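Long-range contacts in UPF0098 protein YbcL (PDB 1FUX), which is of unknown function but belongs to the phosphatidylethanolamine-binding protein family and is a bacterial homologue of a Raf kinase inhibitor protein: residues V5-I10 against S33-W38; Y120-W125 against I157-E162. All blocks are in the same frame, centred on the assembly; numbering follows the deposited sequence.

Contact 1 (V5-I10 against S33-W38)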
# COMPACT_ATOMS: atom_id res chain seq x y z
N VAL A 5 8.53 -22.38 8.36
CA VAL A 5 9.57 -21.34 8.57
C VAL A 5 9.78 -21.18 10.06
O VAL A 5 8.86 -21.29 10.89
CB VAL A 5 9.24 -19.99 7.91
CG1 VAL A 5 7.96 -19.40 8.43
CG2 VAL A 5 10.41 -18.99 8.10
N THR A 6 11.04 -20.93 10.48
CA THR A 6 11.40 -20.70 11.85
C THR A 6 12.29 -19.44 11.97
O THR A 6 12.77 -18.99 10.94
CB THR A 6 12.26 -21.84 12.45
OG1 THR A 6 13.48 -21.99 11.72
CG2 THR A 6 11.49 -23.16 12.35
N SER A 7 12.48 -18.98 13.20
CA SER A 7 13.35 -17.82 13.39
C SER A 7 13.99 -17.93 14.78
O SER A 7 13.37 -18.29 15.78
CB SER A 7 12.65 -16.45 13.26
OG SER A 7 13.56 -15.43 13.73
N ASN A 8 15.21 -17.40 14.86
CA ASN A 8 15.92 -17.38 16.14
C ASN A 8 15.59 -16.12 16.93
O ASN A 8 15.82 -16.01 18.15
CB ASN A 8 17.43 -17.42 15.86
CG ASN A 8 17.93 -18.50 14.95
OD1 ASN A 8 17.70 -19.70 15.16
ND2 ASN A 8 18.70 -18.18 13.90
N GLU A 9 15.01 -15.13 16.24
CA GLU A 9 14.69 -13.86 16.86
C GLU A 9 13.21 -13.53 17.04
O GLU A 9 12.89 -12.67 17.87
CB GLU A 9 15.26 -12.69 16.04
CG GLU A 9 16.77 -12.64 15.92
CD GLU A 9 17.39 -13.64 14.99
OE1 GLU A 9 16.86 -13.98 13.92
OE2 GLU A 9 18.50 -14.15 15.33
N ILE A 10 12.28 -14.11 16.27
CA ILE A 10 10.88 -13.76 16.47
C ILE A 10 10.05 -15.02 16.68
O ILE A 10 10.47 -16.10 16.24
CB ILE A 10 10.30 -12.94 15.31
CG1 ILE A 10 10.40 -13.71 13.99
CG2 ILE A 10 11.01 -11.57 15.24
CD1 ILE A 10 9.59 -13.17 12.81
N SER A 33 16.08 -6.70 10.20
CA SER A 33 15.17 -7.82 9.90
C SER A 33 15.64 -9.04 10.68
O SER A 33 16.84 -9.24 10.82
CB SER A 33 15.23 -8.14 8.43
OG SER A 33 16.52 -8.43 7.92
N PRO A 34 14.70 -9.80 11.22
CA PRO A 34 15.08 -11.06 11.88
C PRO A 34 15.47 -12.15 10.90
O PRO A 34 15.06 -12.19 9.72
CB PRO A 34 13.77 -11.37 12.61
CG PRO A 34 12.74 -10.97 11.59
CD PRO A 34 13.23 -9.59 11.15
N SER A 35 16.27 -13.14 11.37
CA SER A 35 16.60 -14.26 10.52
C SER A 35 15.33 -15.11 10.34
O SER A 35 14.42 -15.06 11.14
CB SER A 35 17.70 -15.19 11.08
OG SER A 35 17.21 -15.79 12.28
N LEU A 36 15.31 -15.90 9.29
CA LEU A 36 14.24 -16.82 8.92
C LEU A 36 14.86 -18.04 8.23
O LEU A 36 15.72 -17.94 7.35
CB LEU A 36 13.25 -16.20 7.90
CG LEU A 36 12.51 -14.96 8.43
CD1 LEU A 36 11.83 -14.15 7.31
CD2 LEU A 36 11.47 -15.31 9.48
N THR A 37 14.41 -19.23 8.65
CA THR A 37 14.91 -20.44 7.99
C THR A 37 13.65 -21.29 7.60
O THR A 37 12.91 -21.60 8.52
CB THR A 37 15.74 -21.32 8.95
OG1 THR A 37 16.76 -20.50 9.55
CG2 THR A 37 16.38 -22.50 8.21
N TRP A 38 13.56 -21.61 6.36
CA TRP A 38 12.39 -22.41 5.96
C TRP A 38 12.76 -23.83 5.54
O TRP A 38 13.86 -24.11 5.05
CB TRP A 38 11.67 -21.65 4.86
CG TRP A 38 12.44 -21.15 3.69
CD1 TRP A 38 12.61 -21.76 2.50
CD2 TRP A 38 13.12 -19.88 3.56
NE1 TRP A 38 13.31 -20.99 1.62
CE2 TRP A 38 13.64 -19.81 2.27
CE3 TRP A 38 13.31 -18.79 4.44
CZ2 TRP A 38 14.38 -18.72 1.76
CZ3 TRP A 38 14.05 -17.71 3.94
CH2 TRP A 38 14.58 -17.67 2.62
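Thr6 and Thr37 face each other as an antiparallel hydrogen-bonded pair at the edge of a small three-stranded antiparallel sheet, where strand 4-6 pairs with strand 36-39. Thr6 N donates to Thr37 O and Thr37 N to Thr6 O, both at 2.8 Å. Val5 and Trp38 form the adjoining non-hydrogen-bonded pair; on the Ser7 side, side-chain bonds take over. Ser7 OG lies anti to its own backbone N (chi1 169°) and donates to Ser35 O at 2.8 Å; Ser7 OG in turn accepts from Glu9 N and Ile10 N, an ST turn and ST motif that shape the turn after the strand. The Glu9 chain bends at chi2 (75°), where CD is placed, and OE1 accepts from Ser35 N at 2.7 Å, on its anti side and 34° out of the carboxylate plane. Ser35 OG lies suspiciously close to the same OE1, a doubtful detail. The apolar part lies beside these bonds. Ile10 CG2 meets Pro34 CB at 3.8 Å, the two side chains crossing obliquely, and Val5 CG2 rests 4.0 Å from Leu36 CB. The chemistry implies that polar side chains take over where the ladder stops: three bonds grip Ser7 OG, and the Ser35 N-H would probably stabilise negative charge on Glu9 OE1.

Contact 2 (Y120-W125 against I157-E162)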
# COMPACT_ATOMS: atom_id res chain seq x y z
N TYR A 120 2.37 -8.56 13.26
CA TYR A 120 3.22 -8.38 12.09
C TYR A 120 3.38 -9.73 11.41
O TYR A 120 3.96 -10.62 12.07
CB TYR A 120 4.61 -7.82 12.51
CG TYR A 120 4.34 -6.46 13.10
CD1 TYR A 120 4.02 -6.30 14.44
CD2 TYR A 120 4.41 -5.32 12.28
CE1 TYR A 120 3.75 -5.05 14.98
CE2 TYR A 120 4.09 -4.06 12.80
CZ TYR A 120 3.80 -3.95 14.14
OH TYR A 120 3.48 -2.73 14.71
N GLN A 121 2.81 -9.89 10.23
CA GLN A 121 2.89 -11.19 9.55
C GLN A 121 4.16 -11.27 8.74
O GLN A 121 4.36 -10.60 7.72
CB GLN A 121 1.67 -11.43 8.64
CG GLN A 121 0.32 -11.11 9.22
CD GLN A 121 -0.92 -10.90 8.41
OE1 GLN A 121 -2.06 -11.21 8.85
NE2 GLN A 121 -0.96 -10.37 7.20
N PHE A 122 5.07 -12.16 9.19
CA PHE A 122 6.34 -12.42 8.50
C PHE A 122 6.04 -13.70 7.72
O PHE A 122 5.87 -14.78 8.32
CB PHE A 122 7.52 -12.68 9.45
CG PHE A 122 8.07 -11.44 10.10
CD1 PHE A 122 7.35 -10.74 11.07
CD2 PHE A 122 9.32 -11.01 9.71
CE1 PHE A 122 7.91 -9.58 11.62
CE2 PHE A 122 9.88 -9.86 10.25
CZ PHE A 122 9.15 -9.18 11.23
N LYS A 123 6.03 -13.59 6.40
CA LYS A 123 5.60 -14.70 5.57
C LYS A 123 6.59 -15.07 4.49
O LYS A 123 7.14 -14.24 3.76
CB LYS A 123 4.27 -14.21 4.93
CG LYS A 123 3.59 -15.18 3.94
CD LYS A 123 2.13 -14.68 3.93
CE LYS A 123 1.28 -15.26 2.82
NZ LYS A 123 -0.03 -14.51 2.76
N VAL A 124 6.91 -16.39 4.39
CA VAL A 124 7.77 -16.83 3.32
C VAL A 124 6.93 -17.52 2.25
O VAL A 124 6.02 -18.29 2.59
CB VAL A 124 8.82 -17.88 3.86
CG1 VAL A 124 9.76 -18.13 2.70
CG2 VAL A 124 9.51 -17.26 5.06
N TRP A 125 7.19 -17.29 1.00
CA TRP A 125 6.50 -17.79 -0.16
C TRP A 125 7.39 -18.68 -1.03
O TRP A 125 8.49 -18.27 -1.37
CB TRP A 125 6.05 -16.67 -1.12
CG TRP A 125 5.30 -15.56 -0.45
CD1 TRP A 125 5.77 -14.71 0.52
CD2 TRP A 125 3.96 -15.12 -0.75
NE1 TRP A 125 4.79 -13.80 0.89
CE2 TRP A 125 3.70 -14.01 0.09
CE3 TRP A 125 3.00 -15.57 -1.66
CZ2 TRP A 125 2.47 -13.35 0.04
CZ3 TRP A 125 1.78 -14.92 -1.68
CH2 TRP A 125 1.55 -13.82 -0.86
N ILE A 157 5.25 -16.47 10.44
CA ILE A 157 5.39 -16.24 11.87
C ILE A 157 4.76 -14.89 12.19
O ILE A 157 5.04 -13.97 11.43
CB ILE A 157 6.86 -16.16 12.37
CG1 ILE A 157 7.55 -17.42 11.81
CG2 ILE A 157 6.89 -16.11 13.88
CD1 ILE A 157 9.05 -17.29 11.73
N THR A 158 4.00 -14.78 13.26
CA THR A 158 3.31 -13.53 13.57
C THR A 158 3.54 -12.98 14.97
O THR A 158 2.68 -13.04 15.87
CB THR A 158 1.78 -13.76 13.36
OG1 THR A 158 1.52 -14.37 12.09
CG2 THR A 158 0.99 -12.47 13.39
N PRO A 159 4.68 -12.29 15.16
CA PRO A 159 4.99 -11.60 16.38
C PRO A 159 4.09 -10.38 16.52
O PRO A 159 3.35 -10.01 15.59
CB PRO A 159 6.46 -11.17 16.24
CG PRO A 159 6.71 -11.14 14.76
CD PRO A 159 5.77 -12.17 14.17
N VAL A 160 4.12 -9.80 17.73
CA VAL A 160 3.26 -8.65 18.02
C VAL A 160 4.13 -7.51 18.54
O VAL A 160 5.29 -7.75 18.88
CB VAL A 160 2.16 -8.96 19.05
CG1 VAL A 160 1.19 -10.03 18.53
CG2 VAL A 160 2.71 -9.47 20.38
N TYR A 161 3.56 -6.33 18.61
CA TYR A 161 4.32 -5.22 19.19
C TYR A 161 3.32 -4.17 19.64
O TYR A 161 2.31 -3.86 18.98
CB TYR A 161 5.33 -4.56 18.23
CG TYR A 161 6.29 -3.64 18.98
CD1 TYR A 161 7.18 -4.11 19.92
CD2 TYR A 161 6.29 -2.29 18.67
CE1 TYR A 161 8.06 -3.26 20.58
CE2 TYR A 161 7.14 -1.41 19.34
CZ TYR A 161 8.01 -1.91 20.29
OH TYR A 161 8.86 -1.05 20.94
N GLU A 162 3.62 -3.59 20.79
CA GLU A 162 2.77 -2.54 21.35
C GLU A 162 3.69 -1.54 22.06
O GLU A 162 4.76 -1.94 22.52
CB GLU A 162 1.88 -3.26 22.34
CG GLU A 162 0.98 -2.46 23.25
CD GLU A 162 0.16 -3.41 24.13
OE1 GLU A 162 0.70 -4.46 24.54
OE2 GLU A 162 -1.02 -3.11 24.37
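Phe122 and Ile157 form an antiparallel hydrogen-bonded pair at the edge of the five-stranded antiparallel sheet of this PEBP-family fold, where strand 118-127 meets strand 151-161, outermost within this chain. Both residues have their backbone donors and acceptors matched: Phe122 N gives to Ile157 O at 2.9 Å and Ile157 N to Phe122 O at 2.8 Å. Farther along, Tyr120 N donates to Pro159 O at 2.9 Å, nearly straight (161° at the hydrogen). Between these bonds Tyr120 O receives a CA-H...O contact from Thr158 CA at 3.3 Å. Thr158 N turns outward from this pairing and is satisfied by Thr12 OG1. On the other flank, Gln121 and Lys123 make backbone bonds with Tyr53 and Thr51 of strand 47-54.

Side chains add packing to the ladder. Tyr120 CG stands anti to the carbonyl carbon, beside the backbone N (chi1 -64°). The ring beyond it has Pro159 O and Tyr161 N at its edge, and CE1 reaches Tyr161 CB; His65 meets this ring edge-to-face. An alanine in place of Tyr120 would probably open a gap beside Tyr161 CB and leave His65 without its aromatic partner. The Phe122 side chain crosses the Pro159 ring at about a right angle, with Phe122 CE1 3.7 Å from Pro159 CG.

In the fold
From the N terminus, strand 4-6 runs into the turn that follows it, and contact 1 closes a loop of 22 residues when the chain returns through 33-38. The chain then builds strands 47-54 and 63-72, and 77-78 returns to flank 36-39, before it reaches 120-125, whose pairing with 157-162 closes a second loop, containing helix 140-148. The two loops stand in series, neither nested nor crossed. In space they meet, with centres about 10 Å apart: contact 1 belongs to the small three-stranded sheet and contact 2 to the five-stranded one. Pro34 and Ile10 pack on Phe122, Val5 on Val124 and Leu36 on Ile157, joining the two sheets through a shared apolar layer.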